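Local coordinates for DUF5751 domain-containing protein (Sulfolobus tokodaii, PDB 2RBG), which is of unknown function but adopts a compact alpha/beta fold with a parallel five-stranded sheet and is found as an assembly of two copies, at residues Thr8-Asn13 / Asn19-Ile24; Lys35-Val40 / Ser85-Leu90; Asn39-Ile44 / Asn73-Phe78. One frame throughout, in Å; residues are numbered along the deposited sequence.

How the interactions relate
Interactions 1 and 3 are buried packings on opposite faces of one parallel sheet, whereas interaction 2 is a smaller, partly buried touch near the start of its strands. Interaction 1 sets helix 17-31 against strand 6-11 through aliphatic groups and the face of a tyrosine. In interaction 3 helix 75-82 meets the end of strand 35-41, the pairing is mainly aromatic, and a buried amide lies beside it. Interaction 2 starts from the same strand and shares N39 and V40 with interaction 3, but only two methyl groups meet closely. The backbone bonds T8 O to N39 N and I10 O to F41 N tie the middle strand 6-11 to its neighbour 35-41.

Interaction 1: residues Thr8-Asn13 / Asn19-Ile24; sequences TLISVN and NYFRKI
Y20 projects from helix 17-31 toward the strand and meets I10 first with its CB, which lies 3.6 Å from I10 CD1. Further along the side chain, CG and CD2 still touch that methyl, and the ring then passes to V12. V12 CG1 sits over the centre of one ring face, 3.7 Å from the Y20 ring centroid and 11° off the normal, a CH-pi contact in which the methyl is almost equally far from every ring carbon. At the tip, Y20 OH is hydrogen-bonded to the backbone oxygen of C94, whose side chain forms a disulfide with C122, so the phenol reaches the neighbouring strand 89-94. The two elements open the beta-alpha-beta unit of strands 6-11 and 35-41; the axes of the strand and helix segments run nearly antiparallel (166°) and approach to 10.6 Å. I10 reaches out fully extended, CG1 anti to the backbone N (chi1 176°), which carries CD1 between Y20, F21 and I24. I24 CD1 lies 4.1 Å from I10 CD1 and also packs over the centre of the F21 ring within the helix. One turn beyond Y20, I24 CD1 meets T8 CG2 at 4.0 Å, while T8 OG1 turns to a hydrogen bond with T36 OG1 of strand 35-41. K23, on the same helix, lies against F121 and its NZ forms a salt bridge to D76 of the second subunit.

Interaction 2: residues Lys35-Val40 / Ser85-Leu90; sequences KTTINV and SEVDGL
T37 holds its hydroxyl anti to the backbone N (chi1 176°), which leaves CG2 in the crowded position between N and the carbonyl carbon and turns that methyl toward V87. V87 in turn places CG1 opposite its own carbonyl carbon (chi1 -67°), and the two methyls meet end on, T37 CG2 to V87 CG1 at 3.6 Å. The side chains cross at about a right angle, so the touch is confined to one branch of each residue; V87 CG2 turns aside. S85 closes over the same threonine methyl from the other end of the loop, its OG 4.2 Å from T37 CG2. This is a van der Waals approach: S85 OG and T37 OG1 are 4.8 Å apart, too far to pair. The contact is thus small, 71 Å² over both sides, and rests on van der Waals touches without a hydrogen bond between the segments, with T37 buried beneath a loop whose touching residues stay partly exposed. The loop takes its polar support from the start of the chain, where both carboxylate oxygens of D88 are hydrogen-bonded to backbone nitrogens, OD1 to N5 and OD2 to K4, and E86 O accepts from the N5 side-chain amide. In the fold, residues 85-88 finish the crossover that leaves strand 64-70, runs through helix 75-82 and enters strand 89-94. Strand 6-11 lies between 35-41 and 89-94 in the sheet, and V87, in the loop leading into 89-94, meets T37, which also packs on L7 of strand 6-11 and on F68 of strand 64-70.

Interaction 3: residues Asn39-Ile44 / Asn73-Phe78; sequences NVFTEI and NEVDIF
A T-shaped aromatic contact between F41 and F78 joins the C-terminal end of strand 35-41 to the first turn of helix 75-82, on the face of the parallel sheet away from helix 17-31. The edge of F41 is directed at the face of F78, with centroids 5.2 Å apart and planes at 85°. F41 CZ makes the nearest approach, 3.7 Å from F78 CD2, and stands over the face toward its rim. F78 reaches inward because its CG is anti to the backbone N (chi1 156°), which swings the ring off the helix toward the strand. A second neighbour is N39, whose OD1 lies 3.5 Å from F78 CD1; amide and ring planes are 60° apart, so the two do not stack. The hydrogen bond of that oxygen comes from W70 NE1, which satisfies it in the interior. V75 adds an aliphatic touch, CG2 to F41 CD1 at 4.2 Å, one turn before F78. The helix begins here: E74 is at the N-cap position and its backbone oxygen accepts from both I77 N and F78 N. W70 meets both phenylalanine rings, L9 of strand 6-11 packs on F78, and M102 and I105 of helix 99-107 border F41. An alanine at F78 is likely to leave the edge of F41 without its face, uncover the N39 amide and open a gap against L9. Ring quadrupole and dispersion thus hold this junction, while the buried N39 amide beside the rings receives its hydrogen bond from the W70 indole.

Interaction 1: residues Thr8-Asn13 / Asn19-Ile24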
loop_
_atom_site.group_PDB
_atom_site.type_symbol
_atom_site.label_atom_id
_atom_site.label_comp_id
_atom_site.label_asym_id
_atom_site.label_seq_id
_atom_site.Cartn_x
_atom_site.Cartn_y
_atom_site.Cartn_z
ATOM N N THR A 8 -3.074 9.947 -13.161
ATOM C CA THR A 8 -2.385 10.024 -11.878
ATOM C C THR A 8 -2.924 11.196 -11.073
ATOM O O THR A 8 -2.937 12.333 -11.546
ATOM C CB THR A 8 -0.860 10.195 -12.071
ATOM O OG1 THR A 8 -0.316 9.000 -12.651
ATOM C CG2 THR A 8 -0.172 10.448 -10.734
ATOM N N LEU A 9 -3.390 10.903 -9.863
ATOM C CA LEU A 9 -3.928 11.924 -8.979
ATOM C C LEU A 9 -3.057 11.986 -7.735
ATOM O O LEU A 9 -2.735 10.953 -7.144
ATOM C CB LEU A 9 -5.363 11.578 -8.572
ATOM C CG LEU A 9 -6.334 11.234 -9.703
ATOM C CD1 LEU A 9 -7.711 10.944 -9.115
ATOM C CD2 LEU A 9 -6.404 12.384 -10.693
ATOM N N ILE A 10 -2.674 13.193 -7.338
ATOM C CA ILE A 10 -1.851 13.355 -6.150
ATOM C C ILE A 10 -2.171 14.618 -5.375
ATOM O O ILE A 10 -2.385 15.686 -5.948
ATOM C CB ILE A 10 -0.338 13.361 -6.497
ATOM C CG1 ILE A 10 0.486 13.630 -5.232
ATOM C CG2 ILE A 10 -0.046 14.421 -7.563
ATOM C CD1 ILE A 10 1.991 13.393 -5.404
ATOM N N SER A 11 -2.224 14.474 -4.056
ATOM C CA SER A 11 -2.465 15.596 -3.169
ATOM C C SER A 11 -1.607 15.368 -1.931
ATOM O O SER A 11 -1.910 14.512 -1.102
ATOM C CB SER A 11 -3.939 15.684 -2.777
ATOM O OG SER A 11 -4.167 16.845 -1.997
ATOM N N VAL A 12 -0.519 16.123 -1.834
ATOM C CA VAL A 12 0.398 16.021 -0.706
ATOM C C VAL A 12 0.921 17.401 -0.345
ATOM O O VAL A 12 0.769 18.350 -1.114
ATOM C CB VAL A 12 1.625 15.129 -1.036
ATOM C CG1 VAL A 12 1.180 13.701 -1.299
ATOM C CG2 VAL A 12 2.374 15.692 -2.241
ATOM N N ASN A 13 1.534 17.505 0.830
ATOM C CA ASN A 13 2.118 18.762 1.276
ATOM C C ASN A 13 3.350 18.987 0.403
ATOM O O ASN A 13 3.911 18.034 -0.137
ATOM C CB ASN A 13 2.519 18.664 2.750
ATOM C CG ASN A 13 1.322 18.505 3.669
ATOM O OD1 ASN A 13 0.437 19.361 3.709
ATOM N ND2 ASN A 13 1.292 17.406 4.417
ATOM N N ASN A 19 9.630 13.046 -2.981
ATOM C CA ASN A 19 9.512 11.624 -2.671
ATOM C C ASN A 19 8.355 10.949 -3.400
ATOM O O ASN A 19 8.505 9.842 -3.923
ATOM C CB ASN A 19 9.349 11.408 -1.162
ATOM C CG ASN A 19 10.574 11.830 -0.375
ATOM O OD1 ASN A 19 11.706 11.555 -0.770
ATOM N ND2 ASN A 19 10.351 12.487 0.758
ATOM N N TYR A 20 7.200 11.606 -3.437
ATOM C CA TYR A 20 6.048 11.018 -4.109
ATOM C C TYR A 20 6.178 10.925 -5.623
ATOM O O TYR A 20 5.693 9.970 -6.218
ATOM C CB TYR A 20 4.760 11.766 -3.758
ATOM C CG TYR A 20 4.102 11.283 -2.480
ATOM C CD1 TYR A 20 4.693 11.513 -1.238
ATOM C CD2 TYR A 20 2.880 10.611 -2.514
ATOM C CE1 TYR A 20 4.078 11.089 -0.060
ATOM C CE2 TYR A 20 2.256 10.183 -1.344
ATOM C CZ TYR A 20 2.863 10.430 -0.118
ATOM O OH TYR A 20 2.240 10.042 1.048
ATOM N N PHE A 21 6.817 11.903 -6.260
ATOM C CA PHE A 21 6.952 11.814 -7.707
ATOM C C PHE A 21 7.879 10.677 -8.102
ATOM O O PHE A 21 7.798 10.151 -9.213
ATOM C CB PHE A 21 7.416 13.142 -8.308
ATOM C CG PHE A 21 6.276 14.009 -8.762
ATOM C CD1 PHE A 21 5.503 14.702 -7.835
ATOM C CD2 PHE A 21 5.917 14.058 -10.105
ATOM C CE1 PHE A 21 4.381 15.427 -8.239
ATOM C CE2 PHE A 21 4.793 14.783 -10.524
ATOM C CZ PHE A 21 4.024 15.466 -9.588
ATOM N N ARG A 22 8.753 10.286 -7.183
ATOM C CA ARG A 22 9.645 9.172 -7.448
ATOM C C ARG A 22 8.757 7.926 -7.521
ATOM O O ARG A 22 8.969 7.043 -8.352
ATOM C CB ARG A 22 10.681 9.037 -6.326
ATOM C CG ARG A 22 11.658 7.888 -6.527
ATOM C CD ARG A 22 12.731 7.836 -5.441
ATOM N NE ARG A 22 13.733 8.896 -5.568
ATOM C CZ ARG A 22 14.846 8.948 -4.841
ATOM N NH1 ARG A 22 15.093 8.003 -3.941
ATOM N NH2 ARG A 22 15.716 9.936 -5.010
ATOM N N LYS A 23 7.747 7.870 -6.655
ATOM C CA LYS A 23 6.820 6.740 -6.638
ATOM C C LYS A 23 5.969 6.726 -7.904
ATOM O O LYS A 23 5.754 5.680 -8.512
ATOM C CB LYS A 23 5.886 6.819 -5.426
ATOM C CG LYS A 23 6.551 6.630 -4.071
ATOM C CD LYS A 23 5.496 6.610 -2.963
ATOM C CE LYS A 23 6.098 6.216 -1.627
ATOM N NZ LYS A 23 6.655 4.833 -1.670
ATOM N N ILE A 24 5.477 7.898 -8.292
ATOM C CA ILE A 24 4.641 8.004 -9.478
ATOM C C ILE A 24 5.273 7.348 -10.699
ATOM O O ILE A 24 4.640 6.540 -11.372
ATOM C CB ILE A 24 4.332 9.483 -9.804
ATOM C CG1 ILE A 24 3.392 10.050 -8.735
ATOM C CG2 ILE A 24 3.707 9.599 -11.200
ATOM C CD1 ILE A 24 3.157 11.542 -8.842
#

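Interaction 2: residues Lys35-Val40 / Ser85-Leu90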
loop_
_atom_site.group_PDB
_atom_site.type_symbol
_atom_site.label_atom_id
_atom_site.label_comp_id
_atom_site.label_asym_id
_atom_site.label_seq_id
_atom_site.Cartn_x
_atom_site.Cartn_y
_atom_site.Cartn_z
ATOM N N LYS A 35 2.768 6.788 -21.051
ATOM C CA LYS A 35 2.139 8.094 -20.885
ATOM C C LYS A 35 1.295 8.176 -19.616
ATOM O O LYS A 35 0.725 7.184 -19.166
ATOM C CB LYS A 35 1.216 8.396 -22.066
ATOM C CG LYS A 35 1.877 8.446 -23.428
ATOM C CD LYS A 35 0.815 8.591 -24.515
ATOM C CE LYS A 35 1.436 8.786 -25.892
ATOM N NZ LYS A 35 2.184 10.071 -25.989
ATOM N N THR A 36 1.210 9.372 -19.053
ATOM C CA THR A 36 0.394 9.589 -17.870
ATOM C C THR A 36 -0.001 11.053 -17.816
ATOM O O THR A 36 0.767 11.931 -18.216
ATOM C CB THR A 36 1.140 9.221 -16.558
ATOM O OG1 THR A 36 0.261 9.412 -15.440
ATOM C CG2 THR A 36 2.378 10.093 -16.369
ATOM N N THR A 37 -1.221 11.310 -17.366
ATOM C CA THR A 37 -1.694 12.678 -17.226
ATOM C C THR A 37 -1.781 12.861 -15.717
ATOM O O THR A 37 -2.610 12.243 -15.042
ATOM C CB THR A 37 -3.065 12.885 -17.923
ATOM O OG1 THR A 37 -3.521 14.221 -17.682
ATOM C CG2 THR A 37 -4.094 11.886 -17.427
ATOM N N ILE A 38 -0.879 13.685 -15.198
ATOM C CA ILE A 38 -0.764 13.938 -13.766
ATOM C C ILE A 38 -1.551 15.152 -13.297
ATOM O O ILE A 38 -1.385 16.256 -13.819
ATOM C CB ILE A 38 0.716 14.123 -13.389
ATOM C CG1 ILE A 38 1.525 12.937 -13.916
ATOM C CG2 ILE A 38 0.867 14.250 -11.880
ATOM C CD1 ILE A 38 3.022 13.097 -13.765
ATOM N N ASN A 39 -2.395 14.937 -12.294
ATOM C CA ASN A 39 -3.224 15.997 -11.734
ATOM C C ASN A 39 -2.857 16.203 -10.278
ATOM O O ASN A 39 -3.053 15.319 -9.442
ATOM C CB ASN A 39 -4.695 15.619 -11.875
ATOM C CG ASN A 39 -5.140 15.600 -13.319
ATOM O OD1 ASN A 39 -5.537 16.626 -13.873
ATOM N ND2 ASN A 39 -5.050 14.438 -13.948
ATOM N N VAL A 40 -2.327 17.384 -9.987
ATOM C CA VAL A 40 -1.876 17.730 -8.652
ATOM C C VAL A 40 -2.798 18.745 -7.995
ATOM O O VAL A 40 -3.028 19.825 -8.533
ATOM C CB VAL A 40 -0.455 18.320 -8.705
ATOM C CG1 VAL A 40 0.107 18.467 -7.299
ATOM C CG2 VAL A 40 0.438 17.442 -9.569
ATOM N N SER A 85 -10.806 13.300 -21.306
ATOM C CA SER A 85 -9.488 12.685 -21.205
ATOM C C SER A 85 -9.527 11.178 -21.412
ATOM O O SER A 85 -10.285 10.470 -20.751
ATOM C CB SER A 85 -8.873 13.001 -19.837
ATOM O OG SER A 85 -7.549 12.503 -19.740
ATOM N N GLU A 86 -8.703 10.695 -22.334
ATOM C CA GLU A 86 -8.638 9.271 -22.620
ATOM C C GLU A 86 -7.610 8.609 -21.713
ATOM O O GLU A 86 -6.418 8.587 -22.020
ATOM C CB GLU A 86 -8.271 9.042 -24.088
ATOM C CG GLU A 86 -7.913 7.598 -24.432
ATOM C CD GLU A 86 -8.922 6.595 -23.906
ATOM O OE1 GLU A 86 -10.133 6.776 -24.160
ATOM O OE2 GLU A 86 -8.500 5.620 -23.244
ATOM N N VAL A 87 -8.083 8.086 -20.587
ATOM C CA VAL A 87 -7.229 7.404 -19.619
ATOM C C VAL A 87 -7.753 5.985 -19.411
ATOM O O VAL A 87 -8.951 5.739 -19.554
ATOM C CB VAL A 87 -7.219 8.144 -18.271
ATOM C CG1 VAL A 87 -6.544 9.498 -18.428
ATOM C CG2 VAL A 87 -8.642 8.322 -17.769
ATOM N N ASP A 88 -6.862 5.053 -19.078
ATOM C CA ASP A 88 -7.263 3.661 -18.877
ATOM C C ASP A 88 -6.777 3.011 -17.586
ATOM O O ASP A 88 -7.183 1.894 -17.258
ATOM C CB ASP A 88 -6.805 2.805 -20.057
ATOM C CG ASP A 88 -5.368 3.079 -20.451
ATOM O OD1 ASP A 88 -4.573 3.498 -19.582
ATOM O OD2 ASP A 88 -5.033 2.860 -21.633
ATOM N N GLY A 89 -5.894 3.694 -16.871
ATOM C CA GLY A 89 -5.384 3.163 -15.616
ATOM C C GLY A 89 -5.433 4.275 -14.590
ATOM O O GLY A 89 -5.496 5.446 -14.962
ATOM N N LEU A 90 -5.388 3.924 -13.307
ATOM C CA LEU A 90 -5.458 4.930 -12.252
ATOM C C LEU A 90 -4.414 4.759 -11.154
ATOM O O LEU A 90 -4.201 3.654 -10.660
ATOM C CB LEU A 90 -6.848 4.906 -11.614
ATOM C CG LEU A 90 -7.087 5.823 -10.413
ATOM C CD1 LEU A 90 -7.022 7.278 -10.855
ATOM C CD2 LEU A 90 -8.445 5.518 -9.798
#

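Interaction 3: residues Asn39-Ile44 / Asn73-Phe78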
loop_
_atom_site.group_PDB
_atom_site.type_symbol
_atom_site.label_atom_id
_atom_site.label_comp_id
_atom_site.label_asym_id
_atom_site.label_seq_id
_atom_site.Cartn_x
_atom_site.Cartn_y
_atom_site.Cartn_z
ATOM N N ASN A 39 -2.395 14.937 -12.294
ATOM C CA ASN A 39 -3.224 15.997 -11.734
ATOM C C ASN A 39 -2.857 16.203 -10.278
ATOM O O ASN A 39 -3.053 15.319 -9.442
ATOM C CB ASN A 39 -4.695 15.619 -11.875
ATOM C CG ASN A 39 -5.140 15.600 -13.319
ATOM O OD1 ASN A 39 -5.537 16.626 -13.873
ATOM N ND2 ASN A 39 -5.050 14.438 -13.948
ATOM N N VAL A 40 -2.327 17.384 -9.987
ATOM C CA VAL A 40 -1.876 17.730 -8.652
ATOM C C VAL A 40 -2.798 18.745 -7.995
ATOM O O VAL A 40 -3.028 19.825 -8.533
ATOM C CB VAL A 40 -0.455 18.320 -8.705
ATOM C CG1 VAL A 40 0.107 18.467 -7.299
ATOM C CG2 VAL A 40 0.438 17.442 -9.569
ATOM N N PHE A 41 -3.321 18.388 -6.828
ATOM C CA PHE A 41 -4.211 19.270 -6.088
ATOM C C PHE A 41 -3.349 19.941 -5.031
ATOM O O PHE A 41 -3.030 19.356 -3.997
ATOM C CB PHE A 41 -5.340 18.430 -5.498
ATOM C CG PHE A 41 -6.135 17.709 -6.548
ATOM C CD1 PHE A 41 -7.136 18.371 -7.257
ATOM C CD2 PHE A 41 -5.819 16.399 -6.900
ATOM C CE1 PHE A 41 -7.804 17.742 -8.305
ATOM C CE2 PHE A 41 -6.482 15.760 -7.948
ATOM C CZ PHE A 41 -7.477 16.436 -8.653
ATOM N N THR A 42 -2.958 21.178 -5.327
ATOM C CA THR A 42 -2.071 21.936 -4.458
ATOM C C THR A 42 -2.276 23.433 -4.657
ATOM O O THR A 42 -2.938 23.856 -5.601
ATOM C CB THR A 42 -0.604 21.588 -4.802
ATOM O OG1 THR A 42 0.290 22.337 -3.973
ATOM C CG2 THR A 42 -0.320 21.912 -6.267
ATOM N N GLU A 43 -1.698 24.231 -3.765
ATOM C CA GLU A 43 -1.796 25.684 -3.861
ATOM C C GLU A 43 -0.498 26.241 -4.441
ATOM O O GLU A 43 -0.375 27.442 -4.683
ATOM C CB GLU A 43 -2.049 26.293 -2.478
ATOM C CG GLU A 43 -3.339 25.829 -1.815
ATOM C CD GLU A 43 -4.569 26.114 -2.660
ATOM O OE1 GLU A 43 -4.730 27.272 -3.100
ATOM O OE2 GLU A 43 -5.375 25.183 -2.881
ATOM N N ILE A 44 0.465 25.353 -4.669
ATOM C CA ILE A 44 1.765 25.736 -5.211
ATOM C C ILE A 44 1.667 26.061 -6.706
ATOM O O ILE A 44 0.760 25.588 -7.390
ATOM C CB ILE A 44 2.784 24.591 -4.983
ATOM C CG1 ILE A 44 4.182 25.164 -4.765
ATOM C CG2 ILE A 44 2.772 23.629 -6.164
ATOM C CD1 ILE A 44 5.196 24.117 -4.341
ATOM N N ASN A 73 -10.393 24.122 -4.684
ATOM C CA ASN A 73 -11.670 24.678 -5.116
ATOM C C ASN A 73 -11.903 24.503 -6.620
ATOM O O ASN A 73 -12.968 24.842 -7.133
ATOM C CB ASN A 73 -11.738 26.165 -4.755
ATOM C CG ASN A 73 -10.691 26.991 -5.481
ATOM O OD1 ASN A 73 -10.741 27.141 -6.702
ATOM N ND2 ASN A 73 -9.735 27.532 -4.733
ATOM N N GLU A 74 -10.908 23.965 -7.321
ATOM C CA GLU A 74 -11.021 23.762 -8.764
ATOM C C GLU A 74 -11.235 22.298 -9.137
ATOM O O GLU A 74 -11.148 21.929 -10.311
ATOM C CB GLU A 74 -9.768 24.289 -9.467
ATOM C CG GLU A 74 -9.484 25.760 -9.208
ATOM C CD GLU A 74 -8.227 26.241 -9.906
ATOM O OE1 GLU A 74 -7.189 25.554 -9.803
ATOM O OE2 GLU A 74 -8.269 27.309 -10.549
ATOM N N VAL A 75 -11.518 21.466 -8.143
ATOM C CA VAL A 75 -11.740 20.050 -8.402
ATOM C C VAL A 75 -12.862 19.854 -9.418
ATOM O O VAL A 75 -12.841 18.900 -10.200
ATOM C CB VAL A 75 -12.095 19.286 -7.109
ATOM C CG1 VAL A 75 -12.310 17.804 -7.421
ATOM C CG2 VAL A 75 -10.977 19.445 -6.093
ATOM N N ASP A 76 -13.840 20.753 -9.425
ATOM C CA ASP A 76 -14.936 20.611 -10.378
ATOM C C ASP A 76 -14.470 20.748 -11.829
ATOM O O ASP A 76 -15.017 20.097 -12.718
ATOM C CB ASP A 76 -16.072 21.601 -10.063
ATOM C CG ASP A 76 -15.634 23.059 -10.088
ATOM O OD1 ASP A 76 -14.423 23.351 -10.172
ATOM O OD2 ASP A 76 -16.531 23.926 -10.007
ATOM N N ILE A 77 -13.457 21.578 -12.070
ATOM C CA ILE A 77 -12.936 21.750 -13.426
ATOM C C ILE A 77 -12.204 20.462 -13.815
ATOM O O ILE A 77 -12.325 19.977 -14.940
ATOM C CB ILE A 77 -11.951 22.936 -13.511
ATOM C CG1 ILE A 77 -12.652 24.233 -13.090
ATOM C CG2 ILE A 77 -11.425 23.073 -14.936
ATOM C CD1 ILE A 77 -11.716 25.419 -12.951
ATOM N N PHE A 78 -11.446 19.916 -12.871
ATOM C CA PHE A 78 -10.727 18.672 -13.110
ATOM C C PHE A 78 -11.696 17.566 -13.526
ATOM O O PHE A 78 -11.482 16.877 -14.524
ATOM C CB PHE A 78 -9.981 18.239 -11.847
ATOM C CG PHE A 78 -9.704 16.765 -11.794
ATOM C CD1 PHE A 78 -8.781 16.184 -12.655
ATOM C CD2 PHE A 78 -10.416 15.949 -10.919
ATOM C CE1 PHE A 78 -8.574 14.805 -12.651
ATOM C CE2 PHE A 78 -10.217 14.569 -10.909
ATOM C CZ PHE A 78 -9.294 13.999 -11.776
#